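PDB 4RGI: uncharacterized protein from Yersinia pestis, which is of unknown function but is a small, single-chain alpha-beta protein built around a KTSC domain. Local coordinates for residues Q47-A52 / G56-G61; M4-V9 / I14-Y19. All blocks are in the same frame, centred on the assembly; numbering follows the deposited sequence. Where two conformers were deposited one is given.

Interaction 1 (Q47-A52 / G56-G61). With SO4 (sulfate ion), chain B.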
loop_
_atom_site.group_PDB
_atom_site.type_symbol
_atom_site.label_atom_id
_atom_site.label_comp_id
_atom_site.label_asym_id
_atom_site.label_seq_id
_atom_site.Cartn_x
_atom_site.Cartn_y
_atom_site.Cartn_z
ATOM N N GLN A 47 9.318 1.393 -0.794
ATOM C CA GLN A 47 10.050 2.386 -1.570
ATOM C C GLN A 47 9.780 2.227 -3.064
ATOM O O GLN A 47 9.500 3.199 -3.746
ATOM C CB GLN A 47 11.550 2.287 -1.289
ATOM C CG GLN A 47 11.961 2.748 0.092
ATOM C CD GLN A 47 13.431 2.508 0.313
ATOM O OE1 GLN A 47 14.054 1.739 -0.420
ATOM N NE2 GLN A 47 14.005 3.172 1.307
ATOM N N ASN A 48 9.843 1.000 -3.570
ATOM C CA ASN A 48 9.542 0.752 -4.980
ATOM C C ASN A 48 8.097 1.089 -5.367
ATOM O O ASN A 48 7.833 1.515 -6.486
ATOM C CB ASN A 48 9.819 -0.703 -5.345
ATOM C CG ASN A 48 11.295 -1.028 -5.359
ATOM O OD1 ASN A 48 12.151 -0.134 -5.383
ATOM N ND2 ASN A 48 11.604 -2.320 -5.348
ATOM N N PHE A 49 7.174 0.860 -4.447
ATOM C CA PHE A 49 5.768 1.221 -4.618
ATOM C C PHE A 49 5.654 2.715 -4.846
ATOM O O PHE A 49 4.979 3.166 -5.767
ATOM C CB PHE A 49 4.973 0.825 -3.372
ATOM C CG PHE A 49 3.466 0.678 -3.577
ATOM C CD1 PHE A 49 2.853 0.905 -4.799
ATOM C CD2 PHE A 49 2.676 0.291 -2.508
ATOM C CE1 PHE A 49 1.467 0.742 -4.945
ATOM C CE2 PHE A 49 1.287 0.128 -2.637
ATOM C CZ PHE A 49 0.681 0.367 -3.864
HETATM N N MSE A 50 6.336 3.487 -4.010
HETATM C CA MSE A 50 6.224 4.942 -4.078
HETATM C C MSE A 50 6.876 5.496 -5.340
HETATM O O MSE A 50 6.462 6.539 -5.849
HETATM C CB MSE A 50 6.836 5.593 -2.836
HETATM C CG MSE A 50 6.114 5.246 -1.538
HETATM SE SE MSE A 50 4.145 5.415 -1.597
HETATM C CE MSE A 50 3.954 7.348 -1.648
ATOM N N SER A 51 7.877 4.790 -5.857
ATOM C CA SER A 51 8.569 5.235 -7.067
ATOM C C SER A 51 7.967 4.730 -8.359
ATOM O O SER A 51 8.384 5.153 -9.431
ATOM C CB SER A 51 10.033 4.805 -7.019
ATOM O OG SER A 51 10.658 5.365 -5.891
ATOM N N ALA A 52 7.010 3.816 -8.274
ATOM C CA ALA A 52 6.451 3.205 -9.477
ATOM C C ALA A 52 5.784 4.236 -10.377
ATOM O O ALA A 52 5.146 5.174 -9.895
ATOM C CB ALA A 52 5.435 2.127 -9.105
ATOM N N GLY A 56 -1.193 1.402 -9.546
ATOM C CA GLY A 56 -2.053 0.268 -9.823
ATOM C C GLY A 56 -1.309 -0.958 -10.331
ATOM O O GLY A 56 -1.534 -2.073 -9.859
ATOM N N ARG A 57 -0.413 -0.755 -11.291
ATOM C CA ARG A 57 0.341 -1.863 -11.858
ATOM C C ARG A 57 1.236 -2.490 -10.820
ATOM O O ARG A 57 1.361 -3.717 -10.752
ATOM C CB ARG A 57 1.191 -1.408 -13.047
ATOM C CG ARG A 57 2.039 -2.543 -13.630
ATOM C CD ARG A 57 2.914 -2.096 -14.811
ATOM N NE ARG A 57 3.919 -3.107 -15.145
ATOM C CZ ARG A 57 3.729 -4.076 -16.032
ATOM N NH1 ARG A 57 2.574 -4.165 -16.688
ATOM N NH2 ARG A 57 4.695 -4.956 -16.266
ATOM N N PHE A 58 1.869 -1.645 -10.014
ATOM C CA PHE A 58 2.760 -2.150 -8.975
ATOM C C PHE A 58 1.952 -2.904 -7.929
ATOM O O PHE A 58 2.343 -3.978 -7.501
ATOM C CB PHE A 58 3.556 -1.028 -8.315
ATOM C CG PHE A 58 4.591 -1.523 -7.341
ATOM C CD1 PHE A 58 4.251 -1.812 -6.030
ATOM C CD2 PHE A 58 5.891 -1.706 -7.746
ATOM C CE1 PHE A 58 5.189 -2.279 -5.140
ATOM C CE2 PHE A 58 6.839 -2.173 -6.857
ATOM C CZ PHE A 58 6.488 -2.459 -5.554
ATOM N N PHE A 59 0.816 -2.349 -7.522
ATOM C CA PHE A 59 -0.032 -3.069 -6.583
ATOM C C PHE A 59 -0.403 -4.437 -7.145
ATOM O O PHE A 59 -0.286 -5.456 -6.470
ATOM C CB PHE A 59 -1.293 -2.291 -6.258
ATOM C CG PHE A 59 -2.285 -3.081 -5.474
ATOM C CD1 PHE A 59 -2.027 -3.431 -4.161
ATOM C CD2 PHE A 59 -3.466 -3.496 -6.048
ATOM C CE1 PHE A 59 -2.942 -4.164 -3.434
ATOM C CE2 PHE A 59 -4.390 -4.235 -5.323
ATOM C CZ PHE A 59 -4.133 -4.573 -4.022
ATOM N N ASP A 60 -0.839 -4.468 -8.397
ATOM C CA ASP A 60 -1.261 -5.735 -8.998
ATOM C C ASP A 60 -0.134 -6.755 -9.099
ATOM O O ASP A 60 -0.355 -7.954 -8.907
ATOM C CB ASP A 60 -1.849 -5.505 -10.397
ATOM C CG ASP A 60 -3.249 -4.943 -10.358
ATOM O OD1 ASP A 60 -3.924 -5.121 -9.327
ATOM O OD2 ASP A 60 -3.683 -4.333 -11.361
ATOM N N GLY A 61 1.074 -6.290 -9.389
ATOM C CA GLY A 61 2.173 -7.199 -9.664
ATOM C C GLY A 61 2.987 -7.637 -8.462
ATOM O O GLY A 61 3.599 -8.718 -8.475
HETATM S S SO4 B . -2.999 3.879 -11.988
HETATM O O1 SO4 B . -4.106 2.964 -11.811
HETATM O O2 SO4 B . -3.546 5.207 -12.240
HETATM O O3 SO4 B . -2.217 3.876 -10.754
HETATM O O4 SO4 B . -2.162 3.462 -13.124
#
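Gly56 N, in the first turn of helix 55-63, donates to O3 of a bound sulfate at 2.9 Å, with 160° at the hydrogen. Ser11, Ser12 and Ser54 add hydroxyl bonds to the same ion, which probably came from the crystallisation liquor. Ser54 OG also bonds to Arg57 N, so it ties the sulfate to the opening of the helix. Two residues beyond Gly56, Phe58 faces helix 43-51; no hydrogen bond joins the two segments, and the contact is mostly aromatic and aliphatic, with the ring over the Asn48-Phe49 peptide. The short helical segments run roughly antiparallel, with their axes 9.5 Å apart at closest approach. The Phe58 ring is carried across to the facing helix because CG lies anti to the backbone N (chi1 -174°). It settles over the backbone of that helix, with Phe49 CA 3.7 Å from the ring centroid and near the normal, a CH-pi contact. Asn48 CB comes up to Phe58 CE2 at 3.7 Å, while at the base of the side chain Ala52 CB meets Phe58 CB at 3.8 Å. The Phe49 and Phe58 rings are inclined by 20° but slid apart, with centroids separated by 5.1 Å; they meet mainly where Phe49 CD1 presses on Phe58 CD1 at 3.3 Å, a tight approach. Farther along, Phe49 CZ reaches Phe59 CB at 4.1 Å. Phe49 continues down to Ile14, Ile17, Leu26 and Ile28 of the sheet, and Phe59 packs edge-to-face on Phe30. The helical hairpin therefore closes through aromatic surface, with Phe58 lying between the helices and Phe49 buried beneath. Its cohesion probably comes largely from dispersion, CH-pi contact and the exclusion of water; the sulfate site and the Asp60 salt bridges to Arg13 and Lys64 lie apart.

Interaction 2 (M4-V9 / I14-Y19)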
loop_
_atom_site.group_PDB
_atom_site.type_symbol
_atom_site.label_atom_id
_atom_site.label_comp_id
_atom_site.label_asym_id
_atom_site.label_seq_id
_atom_site.Cartn_x
_atom_site.Cartn_y
_atom_site.Cartn_z
HETATM N N MSE A 4 1.880 5.684 12.035
HETATM C CA MSE A 4 2.161 5.909 10.622
HETATM C C MSE A 4 1.023 6.635 9.916
HETATM O O MSE A 4 -0.155 6.402 10.189
HETATM C CB MSE A 4 2.471 4.590 9.915
HETATM C CG MSE A 4 1.400 3.527 10.006
HETATM SE SE MSE A 4 1.025 2.843 8.214
HETATM C CE MSE A 4 -0.083 4.354 7.647
ATOM N N GLN A 5 1.399 7.529 9.008
ATOM C CA GLN A 5 0.445 8.341 8.285
ATOM C C GLN A 5 0.560 8.083 6.797
ATOM O O GLN A 5 1.658 7.879 6.280
ATOM C CB GLN A 5 0.659 9.814 8.580
ATOM C CG GLN A 5 0.245 10.215 9.982
ATOM C CD GLN A 5 0.422 11.691 10.195
ATOM O OE1 GLN A 5 -0.199 12.500 9.502
ATOM N NE2 GLN A 5 1.297 12.062 11.132
ATOM N N ARG A 6 -0.577 8.096 6.114
ATOM C CA ARG A 6 -0.585 7.822 4.692
ATOM C C ARG A 6 -0.252 9.079 3.900
ATOM O O ARG A 6 -0.633 10.192 4.283
ATOM C CB ARG A 6 -1.938 7.253 4.254
ATOM C CG ARG A 6 -2.344 5.975 4.975
ATOM C CD ARG A 6 -3.551 5.350 4.313
ATOM N NE ARG A 6 -4.669 6.282 4.225
ATOM C CZ ARG A 6 -5.675 6.328 5.090
ATOM N NH1 ARG A 6 -5.710 5.483 6.112
ATOM N NH2 ARG A 6 -6.650 7.208 4.923
ATOM N N GLN A 7 0.477 8.888 2.806
ATOM C CA GLN A 7 0.805 9.964 1.880
ATOM C C GLN A 7 -0.143 9.910 0.715
ATOM O O GLN A 7 -0.344 8.847 0.150
ATOM C CB GLN A 7 2.230 9.838 1.357
ATOM C CG GLN A 7 3.304 9.731 2.400
ATOM C CD GLN A 7 4.680 9.613 1.769
ATOM O OE1 GLN A 7 5.135 8.515 1.430
ATOM N NE2 GLN A 7 5.345 10.750 1.592
ATOM N N PRO A 8 -0.728 11.046 0.330
ATOM C CA PRO A 8 -1.579 11.003 -0.868
ATOM C C PRO A 8 -0.772 10.691 -2.123
ATOM O O PRO A 8 0.384 11.091 -2.196
ATOM C CB PRO A 8 -2.166 12.413 -0.934
ATOM C CG PRO A 8 -2.066 12.922 0.473
ATOM C CD PRO A 8 -0.814 12.335 1.031
ATOM N N VAL A 9 -1.361 9.950 -3.057
ATOM C CA VAL A 9 -0.715 9.662 -4.345
ATOM C C VAL A 9 -1.698 9.902 -5.482
ATOM O O VAL A 9 -2.904 10.008 -5.256
ATOM C CB VAL A 9 -0.202 8.199 -4.426
ATOM C CG1 VAL A 9 0.841 7.921 -3.365
ATOM C CG2 VAL A 9 -1.349 7.218 -4.295
ATOM N N ILE A 14 -5.863 4.154 -6.405
ATOM C CA ILE A 14 -5.349 4.311 -5.051
ATOM C C ILE A 14 -5.297 5.777 -4.655
ATOM O O ILE A 14 -4.850 6.623 -5.429
ATOM C CB ILE A 14 -3.952 3.659 -4.933
ATOM C CG1 ILE A 14 -4.088 2.145 -5.152
ATOM C CG2 ILE A 14 -3.309 3.971 -3.569
ATOM C CD1 ILE A 14 -2.774 1.388 -5.400
ATOM N N LEU A 15 -5.770 6.084 -3.452
ATOM C CA LEU A 15 -5.781 7.463 -2.965
ATOM C C LEU A 15 -4.567 7.832 -2.111
ATOM O O LEU A 15 -4.035 8.938 -2.221
ATOM C CB LEU A 15 -7.058 7.723 -2.164
ATOM C CG LEU A 15 -8.376 7.709 -2.938
ATOM C CD1 LEU A 15 -9.530 7.785 -1.967
ATOM C CD2 LEU A 15 -8.432 8.881 -3.908
ATOM N N SER A 16 -4.124 6.913 -1.257
ATOM C CA SER A 16 -2.998 7.184 -0.371
ATOM C C SER A 16 -2.348 5.887 0.118
ATOM O O SER A 16 -2.976 4.838 0.133
ATOM C CB SER A 16 -3.422 8.025 0.847
ATOM O OG SER A 16 -4.380 7.340 1.646
ATOM N N ILE A 17 -1.083 5.994 0.509
ATOM C CA ILE A 17 -0.269 4.845 0.898
ATOM C C ILE A 17 0.545 5.218 2.100
ATOM O O ILE A 17 1.192 6.264 2.093
ATOM C CB ILE A 17 0.689 4.404 -0.224
ATOM C CG1 ILE A 17 -0.079 3.988 -1.474
ATOM C CG2 ILE A 17 1.574 3.234 0.235
ATOM C CD1 ILE A 17 0.822 3.782 -2.685
ATOM N N GLY A 18 0.533 4.367 3.125
ATOM C CA GLY A 18 1.379 4.584 4.287
ATOM C C GLY A 18 2.202 3.353 4.617
ATOM O O GLY A 18 1.862 2.255 4.200
ATOM N N TYR A 19 3.296 3.539 5.349
ATOM C CA TYR A 19 4.127 2.413 5.731
ATOM C C TYR A 19 4.676 2.616 7.137
ATOM O O TYR A 19 5.137 3.707 7.493
ATOM C CB TYR A 19 5.262 2.215 4.734
ATOM C CG TYR A 19 6.125 1.006 5.025
ATOM C CD1 TYR A 19 5.658 -0.282 4.789
ATOM C CD2 TYR A 19 7.400 1.152 5.542
ATOM C CE1 TYR A 19 6.454 -1.401 5.067
ATOM C CE2 TYR A 19 8.206 0.043 5.808
ATOM C CZ TYR A 19 7.723 -1.228 5.587
ATOM O OH TYR A 19 8.533 -2.321 5.860
HETATM O O HOH W 1 3.963 6.258 5.676
HETATM O O HOH W 2 4.140 6.164 2.288
HETATM O O HOH W 3 -5.072 9.131 -6.364
#
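Arg6 and Gly18 bring their CA atoms to within 3.8 Å, an unusually close passage between two antiparallel chains, and glycine's lack of a side chain leaves the space for it. Beyond this point a water takes over from direct pairing: it accepts from Tyr19 N and also hydrogen-bonds Gln5 O. In the other direction the short edge strand 7-8 is zipped on by backbone bonds. Gln7 and Ile17 form a hydrogen-bonded pair, with Gln7 N to Ile17 O at 2.8 Å and Ile17 N to Gln7 O at 3.0 Å; Val9 N then reaches Leu15 O at 3.0 Å. Another water hydrogen-bonds both Val9 O and Ile14 O, on the two sides of the 10-13 connection.

On the face carrying Arg6 and Ser16, the bent arginine brings NE edge-on to Ser16 OG at 2.8 Å, the hydroxyl lying near the guanidinium plane. With chi1 at 62°, Ser16 turns OG to the Arg6 side, where it also bonds to Gln29 OE1, while Arg6 NH1 makes a salt bridge to Glu27. Leu15 and Ser16 both face Gln29 of strand 25-30, a classic beta bulge in strand 14-20. Beneath the helices, Val9 sends CG1 to Ile17 CD1 at 4.2 Å and CG2 to Ile14 CG2 at 3.9 Å; beside this apolar cluster a water links Gln7 OE1 to Ile17 O. Three direct backbone bonds thus hold the edge strand, between the Arg6-Ser16 network and the Val9-Ile17 cluster, and waters probably stand in for direct pairing at both ends.

How the interactions relate
From the N terminus, interaction 2 comes first: the chain leaves residue 9, turns through residues 10-13 and returns as strand 14-20, closing the first beta hairpin at the sheet edge. Strands 25-30 and 34-39 follow before the chain rises into helix 43-51. Interaction 1 then closes the short connection through residues 53-55, folding helix 55-63 back on its predecessor. The two loops lie in series, neither nested nor crossing, with centres about 13 Å apart. They nevertheless touch: Phe49 CZ lies 3.6 Å from Ile17 CD1, and Met50 packs on Gln7, Val9 and Ile17, joining the helical layer to the first hairpin.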